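Local atomic coordinates of transthyretin-like protein (Klebsiella pneumoniae subsp. pneumoniae, PDB entry 3QVA), a protein that probably catalyses the hydrolysis of 5-hydroxyisourate to 2-oxo-4-hydroxy-4-carboxy-5-ureidoimidazoline in purine metabolism, working as a homotetramer of the transthyretin family. Residues T66-A71 against F82-I87; L17-G22 against L104-G109. All coordinates share one frame; numbering follows the deposited sequence.

Contact 1: T66-A71 against F82-I87; sequences TAETGA and FTRAQI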
loop_
_atom_site.group_PDB
_atom_site.type_symbol
_atom_site.label_atom_id
_atom_site.label_comp_id
_atom_site.label_asym_id
_atom_site.label_seq_id
_atom_site.Cartn_x
_atom_site.Cartn_y
_atom_site.Cartn_z
ATOM N N THR A 66 -5.125 -15.396 -8.061
ATOM C CA THR A 66 -4.120 -14.825 -8.945
ATOM C C THR A 66 -4.739 -13.882 -9.963
ATOM O O THR A 66 -5.544 -14.303 -10.798
ATOM C CB THR A 66 -3.335 -15.929 -9.682
ATOM O OG1 THR A 66 -2.765 -16.828 -8.719
ATOM C CG2 THR A 66 -2.220 -15.321 -10.542
ATOM N N ALA A 67 -4.342 -12.613 -9.898
ATOM C CA ALA A 67 -4.819 -11.610 -10.847
ATOM C C ALA A 67 -3.788 -11.428 -11.946
ATOM O O ALA A 67 -2.606 -11.233 -11.674
ATOM C CB ALA A 67 -5.100 -10.281 -10.141
ATOM N N GLU A 68 -4.233 -11.511 -13.196
ATOM C CA GLU A 68 -3.320 -11.419 -14.319
ATOM C C GLU A 68 -3.077 -9.952 -14.662
ATOM O O GLU A 68 -3.524 -9.440 -15.688
ATOM C CB GLU A 68 -3.865 -12.217 -15.508
ATOM C CG GLU A 68 -3.925 -13.720 -15.220
ATOM C CD GLU A 68 -2.546 -14.342 -15.099
ATOM O OE1 GLU A 68 -1.649 -13.932 -15.858
ATOM O OE2 GLU A 68 -2.357 -15.243 -14.247
ATOM N N THR A 69 -2.353 -9.279 -13.779
ATOM C CA THR A 69 -2.181 -7.836 -13.863
ATOM C C THR A 69 -1.230 -7.414 -14.984
ATOM O O THR A 69 -1.480 -6.417 -15.680
ATOM C CB THR A 69 -1.695 -7.265 -12.521
ATOM O OG1 THR A 69 -0.496 -7.941 -12.126
ATOM C CG2 THR A 69 -2.762 -7.475 -11.445
ATOM N N GLY A 70 -0.157 -8.182 -15.176
ATOM C CA GLY A 70 0.841 -7.866 -16.199
ATOM C C GLY A 70 0.234 -7.893 -17.589
ATOM O O GLY A 70 0.477 -6.989 -18.400
ATOM N N ALA A 71 -0.581 -8.916 -17.849
ATOM C CA ALA A 71 -1.282 -9.066 -19.130
ATOM C C ALA A 71 -2.266 -7.925 -19.363
ATOM O O ALA A 71 -2.393 -7.428 -20.489
ATOM C CB ALA A 71 -1.995 -10.412 -19.195
ATOM N N PHE A 82 6.101 -6.377 -12.858
ATOM C CA PHE A 82 5.289 -7.397 -12.192
ATOM C C PHE A 82 4.445 -8.140 -13.209
ATOM O O PHE A 82 3.659 -7.531 -13.939
ATOM C CB PHE A 82 4.426 -6.780 -11.089
ATOM C CG PHE A 82 5.226 -6.063 -10.048
ATOM C CD1 PHE A 82 5.306 -4.677 -10.050
ATOM C CD2 PHE A 82 5.939 -6.775 -9.086
ATOM C CE1 PHE A 82 6.064 -4.008 -9.109
ATOM C CE2 PHE A 82 6.709 -6.104 -8.126
ATOM C CZ PHE A 82 6.763 -4.721 -8.135
ATOM N N THR A 83 4.626 -9.455 -13.270
ATOM C CA THR A 83 3.964 -10.265 -14.301
ATOM C C THR A 83 2.526 -10.658 -13.948
ATOM O O THR A 83 1.691 -10.831 -14.834
ATOM C CB THR A 83 4.769 -11.532 -14.628
ATOM O OG1 THR A 83 4.945 -12.303 -13.436
ATOM C CG2 THR A 83 6.131 -11.164 -15.190
ATOM N N ARG A 84 2.264 -10.819 -12.651
ATOM C CA ARG A 84 0.932 -11.129 -12.139
ATOM C C ARG A 84 0.941 -10.836 -10.648
ATOM O O ARG A 84 1.993 -10.512 -10.088
ATOM C CB ARG A 84 0.533 -12.591 -12.415
ATOM C CG ARG A 84 1.589 -13.637 -12.082
ATOM C CD ARG A 84 1.178 -15.014 -12.593
ATOM N NE ARG A 84 0.738 -14.956 -13.985
ATOM C CZ ARG A 84 1.558 -14.843 -15.026
ATOM N NH1 ARG A 84 1.065 -14.788 -16.258
ATOM N NH2 ARG A 84 2.872 -14.778 -14.837
ATOM N N ALA A 85 -0.225 -10.929 -10.022
ATOM C CA ALA A 85 -0.363 -10.670 -8.604
ATOM C C ALA A 85 -1.030 -11.874 -7.960
ATOM O O ALA A 85 -2.211 -12.132 -8.183
ATOM C CB ALA A 85 -1.182 -9.394 -8.376
ATOM N N GLN A 86 -0.250 -12.619 -7.184
ATOM C CA GLN A 86 -0.738 -13.812 -6.515
ATOM C C GLN A 86 -0.891 -13.556 -5.018
ATOM O O GLN A 86 0.053 -13.096 -4.362
ATOM C CB GLN A 86 0.215 -14.988 -6.766
ATOM C CG GLN A 86 -0.209 -16.268 -6.074
ATOM C CD GLN A 86 0.760 -17.420 -6.297
ATOM O OE1 GLN A 86 1.360 -17.930 -5.347
ATOM N NE2 GLN A 86 0.920 -17.835 -7.551
ATOM N N ILE A 87 -2.083 -13.851 -4.494
ATOM C CA ILE A 87 -2.340 -13.816 -3.057
ATOM C C ILE A 87 -2.490 -15.245 -2.537
ATOM O O ILE A 87 -3.238 -16.055 -3.107
ATOM C CB ILE A 87 -3.631 -13.045 -2.722
ATOM C CG1 ILE A 87 -3.556 -11.598 -3.212
ATOM C CG2 ILE A 87 -3.890 -13.076 -1.207
ATOM C CD1 ILE A 87 -4.913 -10.896 -3.114
HETATM O O HOH W 1 -0.633 -11.331 -16.164
HETATM O O HOH W 2 1.480 -5.955 -13.297
#
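In the conformer of Arg84 described here, one of two deposited, it grips Glu68 side-on in a salt bridge. NH1 of Arg84 gives a 2.9 Å bond to OE1 of Glu68, on its syn lone pair. NE of Arg84 reaches OE2 of Glu68 at 3.1 Å in a nearly straight bond (171°) that lies in the guanidinium plane. The side chains lie side by side, but their carboxylate and guanidinium planes stand 44° apart. Glu68 bends at chi2 (-68°), which turns CD, and Arg84 at chi3, which turns NE. A water joins OE1 of Glu68 to Ala71 N and Thr83 O. Thr66 and Ala67 lie on strand 62-67, which runs antiparallel to strand 82-90 in one sheet of the transthyretin fold. Ala67 and Ala85 form a hydrogen-bonded pair, with N of Ala67 2.8 Å from O of Ala85. The chain then makes an inverse gamma turn at Glu68, the N-cap of helix 69-75. CG2 of Thr69 packs on CB of Ala85 at 3.9 Å. OG1 of Thr69 shares a second water with Phe82 O. Strand 82-90 pairs with its counterpart in a second subunit, so the sheet continues there.

Contact 2: L17-G22 against L104-G109; sequences LDISTG and LIAPGG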
loop_
_atom_site.group_PDB
_atom_site.type_symbol
_atom_site.label_atom_id
_atom_site.label_comp_id
_atom_site.label_asym_id
_atom_site.label_seq_id
_atom_site.Cartn_x
_atom_site.Cartn_y
_atom_site.Cartn_z
ATOM N N LEU A 17 -8.514 -2.150 -8.131
ATOM C CA LEU A 17 -8.423 -0.742 -8.468
ATOM C C LEU A 17 -7.053 -0.438 -9.048
ATOM O O LEU A 17 -6.037 -0.856 -8.498
ATOM C CB LEU A 17 -8.644 0.096 -7.213
ATOM C CG LEU A 17 -10.075 0.067 -6.677
ATOM C CD1 LEU A 17 -10.063 0.224 -5.184
ATOM C CD2 LEU A 17 -10.937 1.137 -7.352
ATOM N N ASP A 18 -7.025 0.291 -10.156
ATOM C CA ASP A 18 -5.768 0.767 -10.713
ATOM C C ASP A 18 -5.466 2.116 -10.077
ATOM O O ASP A 18 -6.037 3.145 -10.464
ATOM C CB ASP A 18 -5.836 0.880 -12.243
ATOM C CG ASP A 18 -4.522 1.363 -12.865
ATOM O OD1 ASP A 18 -3.531 1.598 -12.137
ATOM O OD2 ASP A 18 -4.469 1.511 -14.108
ATOM N N ILE A 19 -4.567 2.113 -9.093
ATOM C CA ILE A 19 -4.281 3.338 -8.357
ATOM C C ILE A 19 -3.389 4.297 -9.149
ATOM O O ILE A 19 -3.208 5.438 -8.748
ATOM C CB ILE A 19 -3.724 3.070 -6.936
ATOM C CG1 ILE A 19 -2.277 2.566 -6.999
ATOM C CG2 ILE A 19 -4.656 2.108 -6.173
ATOM C CD1 ILE A 19 -1.577 2.528 -5.628
ATOM N N SER A 20 -2.856 3.839 -10.280
ATOM C CA SER A 20 -2.097 4.720 -11.162
ATOM C C SER A 20 -3.033 5.734 -11.836
ATOM O O SER A 20 -2.614 6.837 -12.187
ATOM C CB SER A 20 -1.291 3.920 -12.192
ATOM O OG SER A 20 -2.127 3.382 -13.198
ATOM N N THR A 21 -4.307 5.366 -11.974
ATOM C CA THR A 21 -5.312 6.242 -12.589
ATOM C C THR A 21 -6.474 6.594 -11.655
ATOM O O THR A 21 -7.253 7.512 -11.939
ATOM C CB THR A 21 -5.888 5.617 -13.880
ATOM O OG1 THR A 21 -6.573 4.401 -13.555
ATOM C CG2 THR A 21 -4.789 5.343 -14.899
ATOM N N GLY A 22 -6.597 5.868 -10.548
ATOM C CA GLY A 22 -7.703 6.049 -9.614
ATOM C C GLY A 22 -9.041 5.553 -10.142
ATOM O O GLY A 22 -10.085 6.142 -9.858
ATOM N N LEU A 104 -4.882 -3.623 -5.051
ATOM C CA LEU A 104 -4.638 -2.234 -5.437
ATOM C C LEU A 104 -3.409 -2.255 -6.320
ATOM O O LEU A 104 -2.316 -2.539 -5.842
ATOM C CB LEU A 104 -4.405 -1.350 -4.207
ATOM C CG LEU A 104 -5.440 -1.400 -3.083
ATOM C CD1 LEU A 104 -5.109 -0.356 -2.023
ATOM C CD2 LEU A 104 -6.847 -1.198 -3.616
ATOM N N ILE A 105 -3.581 -1.963 -7.609
ATOM C CA ILE A 105 -2.513 -2.223 -8.576
ATOM C C ILE A 105 -2.008 -0.976 -9.298
ATOM O O ILE A 105 -2.726 0.023 -9.425
ATOM C CB ILE A 105 -2.919 -3.323 -9.607
ATOM C CG1 ILE A 105 -3.953 -2.793 -10.618
ATOM C CG2 ILE A 105 -3.453 -4.554 -8.873
ATOM C CD1 ILE A 105 -4.265 -3.770 -11.765
ATOM N N ALA A 106 -0.765 -1.065 -9.758
ATOM C CA ALA A 106 -0.112 -0.029 -10.552
ATOM C C ALA A 106 1.048 -0.681 -11.288
ATOM O O ALA A 106 1.532 -1.742 -10.865
ATOM C CB ALA A 106 0.391 1.109 -9.643
ATOM N N PRO A 107 1.516 -0.067 -12.397
ATOM C CA PRO A 107 2.657 -0.693 -13.062
ATOM C C PRO A 107 3.875 -0.874 -12.151
ATOM O O PRO A 107 4.632 -1.831 -12.324
ATOM C CB PRO A 107 2.948 0.268 -14.220
ATOM C CG PRO A 107 1.587 0.787 -14.571
ATOM C CD PRO A 107 0.920 0.997 -13.226
ATOM N N GLY A 108 4.050 0.011 -11.171
ATOM C CA GLY A 108 5.233 -0.038 -10.321
ATOM C C GLY A 108 5.043 -0.608 -8.929
ATOM O O GLY A 108 5.923 -0.476 -8.087
ATOM N N GLY A 109 3.915 -1.258 -8.684
ATOM C CA GLY A 109 3.686 -1.862 -7.365
ATOM C C GLY A 109 2.260 -2.299 -7.167
ATOM O O GLY A 109 1.360 -1.892 -7.908
#
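Leu17 and Asp18 pair in parallel with Leu104 and Ile105, through a 2.8 Å bond from Ile105 N to Leu17 O that is practically straight (179°) and another from Ile19 N to Ile105 O. On one face of the sheet Leu17 and Leu104 lie side by side and point the same way. Their branches meet at CD1 of Leu17 and CD2 of Leu104, 3.9 Å apart. The side chain of Ile19 crosses that of Leu104 at about a right angle. CG2 of Ile19 touches CB of Leu104 at 4.0 Å, while its CG1 reaches CB of Ala106. Strands 12-18 and 99-106 are the parallel neighbours in a mixed sheet of this transthyretin-family subunit, and both segments leave their strands here. Asp18 begins an Asx turn: its OD1 takes a 3.0 Å bond from Ser20 N, which comes from above the carboxylate plane. With CG anti to the backbone N (chi1 -179°), the carboxylate turns toward the residues that follow. Ser20 OG donates to OD1 of Asp18 from the same face, on the syn side, at 2.5 Å. Arg78 forms a salt bridge with OD2 of Asp18 and a hydrogen bond with Ser20 OG, so the buried carboxylate has partners on both oxygens. CB of Ser20 packs on CD of Pro107 at 3.8 Å. Pro107 begins the inner pair of a type I turn from Ala106 to Gly109. Ile19 packs on Ile19, and Ser20 on Ser20, of a third subunit, and Tyr113 of a fourth subunit packs on Leu17, Ile19 and Leu104.

Overall arrangement
From the N terminus, the chain first supplies residues 17-22 at the end of strand 12-18. It then runs through strands 29-34 and 37-43 to residues 66-71. Contact 1 closes the short loop that holds the rest of helix 69-75, when strand 82-90 returns beside strand 62-67. Strand 99-106 follows, and its end closes the much longer loop of contact 2. Contact 1 is therefore nested inside contact 2. Contact 1 belongs to the antiparallel sheet and contact 2 to the mixed sheet. Their centres lie about 12 Å apart. The two touch where Phe82 packs on Pro107, Gly108 and Gly109, and where Thr69 meets Ile105, which joins the two sheets. Both reach the second subunit.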